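Local coordinates for SidF, inhibitor of growth family, member 3 (Legionella pneumophila subsp. pneumophila, PDB 4FYE), which acts as a phosphoinositide phosphatase, probably removing the phosphate at position 3 of the inositol ring of these lipids, at residues A[271-279]-A[372-380]; A[439-450]-A[546-557]. The protein carries 1 engineered substitution. All coordinates share one frame; numbering follows the deposited sequence.

Interaction 1: A[271-279]-A[372-380]; sequences GARMPYSDF and NQKEQFEYV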
# COMPACT_ATOMS: atom_id res chain seq x y z
N GLY A 271 4.43 1.46 5.09
CA GLY A 271 3.77 1.52 6.38
C GLY A 271 4.32 2.82 6.90
O GLY A 271 4.76 3.63 6.11
N ALA A 272 4.27 3.05 8.20
CA ALA A 272 4.72 4.34 8.67
C ALA A 272 6.14 4.55 8.18
O ALA A 272 6.98 3.65 8.22
CB ALA A 272 4.66 4.41 10.18
N ARG A 273 6.39 5.76 7.69
CA ARG A 273 7.65 6.13 7.09
C ARG A 273 8.57 6.50 8.20
O ARG A 273 9.71 6.89 7.99
CB ARG A 273 7.47 7.36 6.21
CG ARG A 273 7.04 7.06 4.80
CD ARG A 273 6.19 8.19 4.27
NE ARG A 273 4.96 7.67 3.71
CZ ARG A 273 4.55 7.91 2.48
NH1 ARG A 273 5.28 8.67 1.68
NH2 ARG A 273 3.42 7.39 2.04
N MET A 274 8.04 6.44 9.40
CA MET A 274 8.74 6.91 10.52
C MET A 274 8.82 5.81 11.49
O MET A 274 7.90 5.03 11.61
CB MET A 274 7.99 8.05 11.10
CG MET A 274 6.57 7.71 11.37
SD MET A 274 6.18 8.84 12.72
CE MET A 274 5.67 10.18 11.66
N PRO A 275 9.95 5.74 12.19
CA PRO A 275 10.08 4.71 13.19
C PRO A 275 9.26 5.08 14.43
O PRO A 275 9.73 5.72 15.38
CB PRO A 275 11.59 4.65 13.45
CG PRO A 275 12.19 5.87 12.79
CD PRO A 275 11.08 6.69 12.20
N TYR A 276 8.01 4.68 14.38
CA TYR A 276 7.04 4.75 15.47
C TYR A 276 7.53 4.45 16.90
O TYR A 276 7.32 5.26 17.81
CB TYR A 276 5.87 3.79 15.14
CG TYR A 276 6.23 2.38 14.59
CD1 TYR A 276 7.57 1.92 14.47
CD2 TYR A 276 5.21 1.50 14.22
CE1 TYR A 276 7.85 0.65 13.97
CE2 TYR A 276 5.48 0.24 13.72
CZ TYR A 276 6.79 -0.19 13.60
OH TYR A 276 7.00 -1.45 13.11
N SER A 277 8.20 3.32 17.07
CA SER A 277 8.55 2.77 18.37
C SER A 277 9.47 3.68 19.17
O SER A 277 9.34 3.81 20.38
CB SER A 277 9.21 1.41 18.20
OG SER A 277 10.20 1.45 17.19
N ASP A 278 10.39 4.33 18.48
CA ASP A 278 11.40 5.14 19.12
C ASP A 278 10.74 6.32 19.82
O ASP A 278 11.35 6.98 20.66
CB ASP A 278 12.43 5.61 18.09
CG ASP A 278 13.18 4.46 17.45
OD1 ASP A 278 14.27 4.11 17.94
OD2 ASP A 278 12.67 3.89 16.46
N PHE A 279 9.49 6.58 19.47
CA PHE A 279 8.75 7.76 19.88
C PHE A 279 8.50 7.99 21.37
O PHE A 279 8.48 9.13 21.82
CB PHE A 279 7.40 7.80 19.16
CG PHE A 279 7.16 9.07 18.41
CD1 PHE A 279 7.10 10.27 19.08
CD2 PHE A 279 7.00 9.06 17.04
CE1 PHE A 279 6.88 11.44 18.40
CE2 PHE A 279 6.78 10.23 16.35
CZ PHE A 279 6.72 11.42 17.03
N ASN A 372 0.65 7.11 18.40
CA ASN A 372 1.30 8.15 17.60
C ASN A 372 0.70 8.32 16.19
O ASN A 372 1.38 8.67 15.20
CB ASN A 372 2.83 7.94 17.58
CG ASN A 372 3.42 7.89 18.99
OD1 ASN A 372 3.64 8.93 19.61
ND2 ASN A 372 3.61 6.69 19.51
N GLN A 373 -0.61 8.11 16.14
CA GLN A 373 -1.35 8.31 14.94
C GLN A 373 -1.34 9.78 14.55
O GLN A 373 -1.38 10.10 13.36
CB GLN A 373 -2.75 7.74 15.08
CG GLN A 373 -2.79 6.22 14.91
CD GLN A 373 -4.17 5.62 15.20
OE1 GLN A 373 -4.59 5.52 16.37
NE2 GLN A 373 -4.87 5.23 14.15
N LYS A 374 -1.17 10.66 15.51
CA LYS A 374 -1.17 12.07 15.17
C LYS A 374 0.10 12.44 14.40
O LYS A 374 0.02 13.12 13.36
CB LYS A 374 -1.47 12.99 16.38
CG LYS A 374 -1.18 14.49 16.15
CD LYS A 374 -2.30 15.41 16.62
CE LYS A 374 -1.86 16.57 17.52
NZ LYS A 374 -1.03 17.67 16.91
N GLU A 375 1.25 11.95 14.86
CA GLU A 375 2.51 12.19 14.12
C GLU A 375 2.52 11.48 12.78
O GLU A 375 2.98 12.03 11.78
CB GLU A 375 3.73 11.79 14.95
CG GLU A 375 3.99 12.75 16.11
CD GLU A 375 2.99 12.57 17.29
OE1 GLU A 375 2.67 11.43 17.73
OE2 GLU A 375 2.53 13.61 17.80
N GLN A 376 1.98 10.27 12.74
CA GLN A 376 1.96 9.50 11.47
C GLN A 376 1.26 10.28 10.43
O GLN A 376 1.54 10.16 9.23
CB GLN A 376 1.25 8.16 11.61
CG GLN A 376 1.92 7.22 12.58
CD GLN A 376 1.14 5.92 12.71
OE1 GLN A 376 0.90 5.39 13.83
NE2 GLN A 376 0.75 5.40 11.59
N PHE A 377 0.35 11.13 10.89
CA PHE A 377 -0.33 12.02 9.97
C PHE A 377 0.58 13.21 9.76
O PHE A 377 0.99 13.51 8.65
CB PHE A 377 -1.72 12.44 10.47
CG PHE A 377 -2.25 13.69 9.82
CD1 PHE A 377 -2.63 13.67 8.49
CD2 PHE A 377 -2.32 14.87 10.52
CE1 PHE A 377 -3.11 14.81 7.87
CE2 PHE A 377 -2.78 16.04 9.90
CZ PHE A 377 -3.19 16.01 8.56
N GLU A 378 0.91 13.86 10.86
CA GLU A 378 1.57 15.16 10.79
C GLU A 378 2.97 15.17 10.15
O GLU A 378 3.23 16.02 9.30
CB GLU A 378 1.56 15.85 12.14
CG GLU A 378 0.61 17.01 12.12
CD GLU A 378 0.37 17.61 13.50
OE1 GLU A 378 1.34 18.07 14.16
OE2 GLU A 378 -0.82 17.64 13.91
N TYR A 379 3.83 14.21 10.49
CA TYR A 379 5.19 14.19 9.96
C TYR A 379 5.25 13.84 8.49
O TYR A 379 6.14 14.31 7.76
CB TYR A 379 6.02 13.19 10.73
CG TYR A 379 6.34 13.59 12.14
CD1 TYR A 379 5.63 14.60 12.79
CD2 TYR A 379 7.36 12.96 12.84
CE1 TYR A 379 5.93 15.00 14.08
CE2 TYR A 379 7.61 13.31 14.15
CZ TYR A 379 6.90 14.33 14.74
OH TYR A 379 7.18 14.72 15.97
N VAL A 380 4.33 12.99 8.05
CA VAL A 380 4.42 12.45 6.72
C VAL A 380 3.87 13.53 5.83
O VAL A 380 4.51 13.92 4.83
CB VAL A 380 3.67 11.10 6.59
CG1 VAL A 380 3.40 10.78 5.14
CG2 VAL A 380 4.43 9.95 7.27
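Phe279 lies against the first turns of helix 373-387, covered on one side of its ring by Asn372 and Glu375. The amide plane of Asn372 is only 16° from that of the ring, a stacked arrangement, while the aliphatic part of Glu375 approaches from one turn further on, CB lying 3.7 Å from Phe279 CE2. The rings of Phe279 and Tyr379 meet obliquely, their planes 39° apart, with Phe279 CZ 3.6 Å from Tyr379 CE2; Tyr379 OH lies at the Phe279 edge, near its plane. Glu375 CB is over the centre of the Tyr379 ring, 3.9 Å above its plane, so the same methylene touches both aromatics.

Met274 adds an oblique Met-aromatic contact, its SD 5.2 Å from the Tyr379 ring centroid and in plane at the Phe279 edge. Its CG sits between the backbone N and the carbonyl carbon (chi1 53°), and a bend at the last torsion directs the methyl to the helix backbone near Gln376, though its exact place is doubtful. An unbranched, polarisable thioether suits a place between two aromatic rings and a helix. Beyond it, Val380 CG1 lies over one face of the Arg273 guanidinium, 3.8 Å from NE. Arg273 NH2 forms a salt bridge to Glu356 and NH1 a hydrogen bond to Gln298, while the valine methyls give apolar cover.

Pro275 centres an inverse gamma turn between Met274 and the 3-10 turn bearing Phe279. The side chain of Gln376 is about 6 Å from a phosphate ion, probably from the crystallisation liquor but possibly marking a pocket, and touches Lys647, which lies where a cysteine-based phosphatase would be expected to have its P-loop. The loop is wedged between helix 373-387 and helix 284-311, which touches Met274 and Phe279, with strand 353-360 beneath Val380.

Interaction 2: A[439-450]-A[546-557]; sequences NQNARFVNQMTD and IYELHNQIDALR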
# COMPACT_ATOMS: atom_id res chain seq x y z
N ASN A 439 -8.40 20.46 7.66
CA ASN A 439 -7.71 21.30 6.67
C ASN A 439 -7.09 20.52 5.47
O ASN A 439 -7.29 20.91 4.28
CB ASN A 439 -6.63 22.18 7.34
CG ASN A 439 -7.24 23.41 8.07
OD1 ASN A 439 -8.42 23.76 7.90
ND2 ASN A 439 -6.42 24.07 8.89
N GLN A 440 -6.36 19.44 5.78
CA GLN A 440 -5.55 18.78 4.75
C GLN A 440 -6.49 18.07 3.82
O GLN A 440 -6.27 18.03 2.62
CB GLN A 440 -4.53 17.85 5.37
CG GLN A 440 -3.66 17.06 4.39
CD GLN A 440 -3.12 17.87 3.22
OE1 GLN A 440 -2.80 19.07 3.33
NE2 GLN A 440 -3.07 17.23 2.08
N ASN A 441 -7.62 17.63 4.36
CA ASN A 441 -8.56 16.85 3.58
C ASN A 441 -9.35 17.71 2.60
O ASN A 441 -9.48 17.36 1.39
CB ASN A 441 -9.46 16.01 4.51
CG ASN A 441 -8.74 14.78 5.05
OD1 ASN A 441 -7.72 14.35 4.50
ND2 ASN A 441 -9.25 14.21 6.14
N ALA A 442 -9.80 18.86 3.07
CA ALA A 442 -10.30 19.89 2.15
C ALA A 442 -9.24 20.41 1.09
O ALA A 442 -9.54 20.48 -0.12
CB ALA A 442 -10.96 21.04 2.91
N ARG A 443 -8.03 20.75 1.50
CA ARG A 443 -6.97 20.99 0.53
C ARG A 443 -6.91 19.86 -0.53
O ARG A 443 -7.04 20.11 -1.75
CB ARG A 443 -5.65 21.08 1.27
CG ARG A 443 -4.40 21.27 0.40
CD ARG A 443 -3.36 22.00 1.23
NE ARG A 443 -2.12 22.15 0.50
CZ ARG A 443 -1.14 21.25 0.49
NH1 ARG A 443 -1.24 20.15 1.21
NH2 ARG A 443 -0.03 21.51 -0.22
N PHE A 444 -6.73 18.61 -0.05
CA PHE A 444 -6.66 17.42 -0.92
C PHE A 444 -7.86 17.36 -1.87
O PHE A 444 -7.72 17.18 -3.07
CB PHE A 444 -6.57 16.17 -0.04
CG PHE A 444 -6.60 14.87 -0.81
CD1 PHE A 444 -5.44 14.32 -1.32
CD2 PHE A 444 -7.81 14.20 -0.99
CE1 PHE A 444 -5.48 13.11 -2.00
CE2 PHE A 444 -7.85 13.00 -1.65
CZ PHE A 444 -6.68 12.45 -2.17
N VAL A 445 -9.06 17.57 -1.35
CA VAL A 445 -10.20 17.51 -2.22
C VAL A 445 -10.06 18.55 -3.32
O VAL A 445 -10.22 18.25 -4.52
CB VAL A 445 -11.53 17.57 -1.44
CG1 VAL A 445 -12.70 17.87 -2.38
CG2 VAL A 445 -11.79 16.25 -0.72
N ASN A 446 -9.71 19.78 -2.95
CA ASN A 446 -9.53 20.84 -3.98
C ASN A 446 -8.45 20.44 -5.02
O ASN A 446 -8.64 20.59 -6.24
CB ASN A 446 -9.12 22.15 -3.34
CG ASN A 446 -10.22 22.80 -2.58
OD1 ASN A 446 -11.41 22.67 -2.92
ND2 ASN A 446 -9.84 23.55 -1.53
N GLN A 447 -7.34 19.93 -4.54
CA GLN A 447 -6.25 19.58 -5.48
C GLN A 447 -6.72 18.58 -6.51
O GLN A 447 -6.56 18.80 -7.70
CB GLN A 447 -5.09 18.98 -4.73
CG GLN A 447 -4.53 19.91 -3.68
CD GLN A 447 -3.39 19.29 -2.90
OE1 GLN A 447 -3.51 18.20 -2.33
NE2 GLN A 447 -2.27 19.98 -2.88
N MET A 448 -7.36 17.52 -6.03
CA MET A 448 -7.73 16.38 -6.86
C MET A 448 -8.84 16.82 -7.76
O MET A 448 -8.94 16.40 -8.90
CB MET A 448 -8.23 15.19 -5.98
CG MET A 448 -7.16 14.55 -5.10
SD MET A 448 -5.90 13.75 -6.12
CE MET A 448 -6.72 12.21 -6.61
N THR A 449 -9.70 17.67 -7.26
CA THR A 449 -10.71 18.15 -8.14
C THR A 449 -10.12 19.09 -9.22
O THR A 449 -10.44 18.94 -10.39
CB THR A 449 -12.01 18.66 -7.43
OG1 THR A 449 -12.42 19.88 -8.01
CG2 THR A 449 -11.88 18.86 -5.92
N ASP A 450 -9.23 20.02 -8.86
CA ASP A 450 -8.52 20.86 -9.88
C ASP A 450 -7.77 19.97 -10.93
O ASP A 450 -7.92 20.19 -12.15
CB ASP A 450 -7.61 21.94 -9.22
CG ASP A 450 -8.44 23.09 -8.47
OD1 ASP A 450 -9.28 23.76 -9.11
OD2 ASP A 450 -8.24 23.36 -7.24
N ILE A 546 -2.57 29.49 3.35
CA ILE A 546 -2.94 28.58 2.24
C ILE A 546 -4.15 27.72 2.59
O ILE A 546 -5.12 27.63 1.81
CB ILE A 546 -1.74 27.70 1.86
CG1 ILE A 546 -0.67 28.58 1.21
CG2 ILE A 546 -2.14 26.58 0.91
CD1 ILE A 546 0.66 27.91 0.96
N TYR A 547 -4.12 27.09 3.76
CA TYR A 547 -5.30 26.40 4.23
C TYR A 547 -6.53 27.31 4.26
O TYR A 547 -7.61 26.92 3.78
CB TYR A 547 -5.03 25.80 5.61
CG TYR A 547 -4.21 24.54 5.56
CD1 TYR A 547 -4.51 23.55 4.64
CD2 TYR A 547 -3.16 24.32 6.47
CE1 TYR A 547 -3.77 22.37 4.59
CE2 TYR A 547 -2.42 23.14 6.45
CZ TYR A 547 -2.72 22.16 5.51
OH TYR A 547 -1.98 20.96 5.43
N GLU A 548 -6.35 28.54 4.78
CA GLU A 548 -7.45 29.51 4.98
C GLU A 548 -8.12 29.71 3.64
O GLU A 548 -9.35 29.80 3.55
CB GLU A 548 -6.93 30.86 5.52
CG GLU A 548 -6.81 31.01 7.04
CD GLU A 548 -7.95 31.82 7.68
OE1 GLU A 548 -7.97 33.08 7.56
OE2 GLU A 548 -8.83 31.20 8.34
N LEU A 549 -7.30 29.74 2.59
CA LEU A 549 -7.78 29.95 1.23
C LEU A 549 -8.53 28.72 0.71
O LEU A 549 -9.65 28.85 0.15
CB LEU A 549 -6.61 30.34 0.33
CG LEU A 549 -6.08 31.75 0.61
CD1 LEU A 549 -4.84 32.09 -0.22
CD2 LEU A 549 -7.18 32.79 0.40
N HIS A 550 -7.93 27.54 0.92
CA HIS A 550 -8.59 26.29 0.60
C HIS A 550 -9.93 26.25 1.26
O HIS A 550 -10.93 25.92 0.62
CB HIS A 550 -7.76 25.04 0.96
CG HIS A 550 -6.76 24.63 -0.13
ND1 HIS A 550 -7.14 24.28 -1.37
CD2 HIS A 550 -5.38 24.53 -0.12
CE1 HIS A 550 -6.06 24.01 -2.14
NE2 HIS A 550 -4.98 24.15 -1.37
N ASN A 551 -9.99 26.63 2.54
CA ASN A 551 -11.26 26.54 3.26
C ASN A 551 -12.32 27.43 2.61
O ASN A 551 -13.49 27.08 2.56
CB ASN A 551 -11.08 26.80 4.76
CG ASN A 551 -10.33 25.65 5.45
OD1 ASN A 551 -9.56 25.85 6.41
ND2 ASN A 551 -10.52 24.44 4.95
N GLN A 552 -11.90 28.55 2.03
CA GLN A 552 -12.87 29.38 1.33
C GLN A 552 -13.32 28.73 0.01
O GLN A 552 -14.48 28.85 -0.40
CB GLN A 552 -12.31 30.78 1.06
CG GLN A 552 -12.12 31.65 2.30
CD GLN A 552 -11.32 32.90 1.95
OE1 GLN A 552 -11.80 33.79 1.23
NE2 GLN A 552 -10.07 32.95 2.43
N ILE A 553 -12.40 28.02 -0.65
CA ILE A 553 -12.78 27.32 -1.87
C ILE A 553 -13.79 26.19 -1.59
O ILE A 553 -14.80 26.03 -2.29
CB ILE A 553 -11.54 26.83 -2.63
CG1 ILE A 553 -10.79 28.06 -3.14
CG2 ILE A 553 -11.92 25.84 -3.73
CD1 ILE A 553 -9.48 27.81 -3.86
N ASP A 554 -13.51 25.45 -0.53
CA ASP A 554 -14.37 24.38 -0.05
C ASP A 554 -15.84 24.81 0.09
O ASP A 554 -16.74 24.21 -0.50
CB ASP A 554 -13.84 23.94 1.31
CG ASP A 554 -14.02 22.47 1.55
OD1 ASP A 554 -14.39 22.13 2.68
OD2 ASP A 554 -13.78 21.67 0.60
N ALA A 555 -16.05 25.88 0.88
CA ALA A 555 -17.37 26.50 1.07
C ALA A 555 -18.17 26.64 -0.22
O ALA A 555 -19.34 26.25 -0.29
CB ALA A 555 -17.20 27.88 1.71
N LEU A 556 -17.51 27.21 -1.23
CA LEU A 556 -18.14 27.44 -2.51
C LEU A 556 -18.33 26.16 -3.31
O LEU A 556 -19.34 26.00 -4.00
CB LEU A 556 -17.33 28.45 -3.32
CG LEU A 556 -17.44 29.90 -2.79
CD1 LEU A 556 -16.34 30.71 -3.44
CD2 LEU A 556 -18.81 30.55 -3.01
N ARG A 557 -17.40 25.23 -3.22
CA ARG A 557 -17.65 23.96 -3.89
C ARG A 557 -18.85 23.29 -3.24
O ARG A 557 -19.73 22.74 -3.93
CB ARG A 557 -16.39 23.10 -3.93
CG ARG A 557 -15.63 23.25 -5.26
CD ARG A 557 -14.11 23.42 -5.13
NE ARG A 557 -13.49 23.41 -6.46
CZ ARG A 557 -12.19 23.55 -6.72
NH1 ARG A 557 -11.30 23.74 -5.77
NH2 ARG A 557 -11.78 23.52 -7.98
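Arg557 reaches from helix 522-583 to Asp450 in a salt bridge, NH2 to OD1 at 2.8 Å. The bond is fairly straight (161°) and lies in the guanidinium plane, although the carboxylate is met from above its own plane. The same guanidinium donates through NH1 to Asn446 OD1 at 3.0 Å, and Thr449 OG1 lies over one of its faces. Arginine suits the place because its several N-H groups can serve two acceptors at once.

Among the remaining hydrogen bonds, most of them involving side-chain amides, Asn446 uses both ends of its own: besides accepting from Arg557, its ND2 donates to His550 ND1 at 2.8 Å, which implies that this ring nitrogen carries no proton. Gln440 OE1 is gripped twice, by Tyr547 OH at 2.9 Å and by Arg443 NH1. The other end of that amide, NE2, is bound to the Met414 carbonyl. Arg443 NH1 also forms a salt bridge to Asp385.

The helices approach to 9.0 Å between axes and cross at 65°, far steeper than the near-parallel pairing of a coiled coil; the predicted coiled coil that includes 546-557 does not take in helix 438-458. Asn446 is nonetheless a knob in a hole formed by His550, Ile553, Asp554 and Arg557.

Packing against rings completes the interface. Arg443 CA lies 3.8 Å from the His550 ring centroid in a CH-pi contact. With CG anti to its backbone N (chi1 178°), the extended chain runs on over His550 to Tyr547. Asn439 CB makes a second CH-pi contact, 3.8 Å from the Tyr547 centroid, while Ala442 CB touches the Asp554 carboxylate, whose OD1 is hydrogen-bonded to Tyr613.

How the interactions relate
From the N terminus, interaction 1 comes first: the loop after strand 260-268 is closed against the start of helix 373-387, across 92 intervening residues that include helices 284-311 and 335-349 and strand 353-360. The chain then passes through strands 391-399 and 402-416 before helix 438-458, where interaction 2 opens. That contact closes over 95 mostly helical residues, joining helix 438-458 to the long helix 522-583. The two closures are in series, neither nested nor crossed, and their centres are 25 Å apart. They nevertheless touch, Phe377 CZ packing 3.9 Å from Gln440 CB, so helix 373-387 meets helix 438-458 beside strand 402-416.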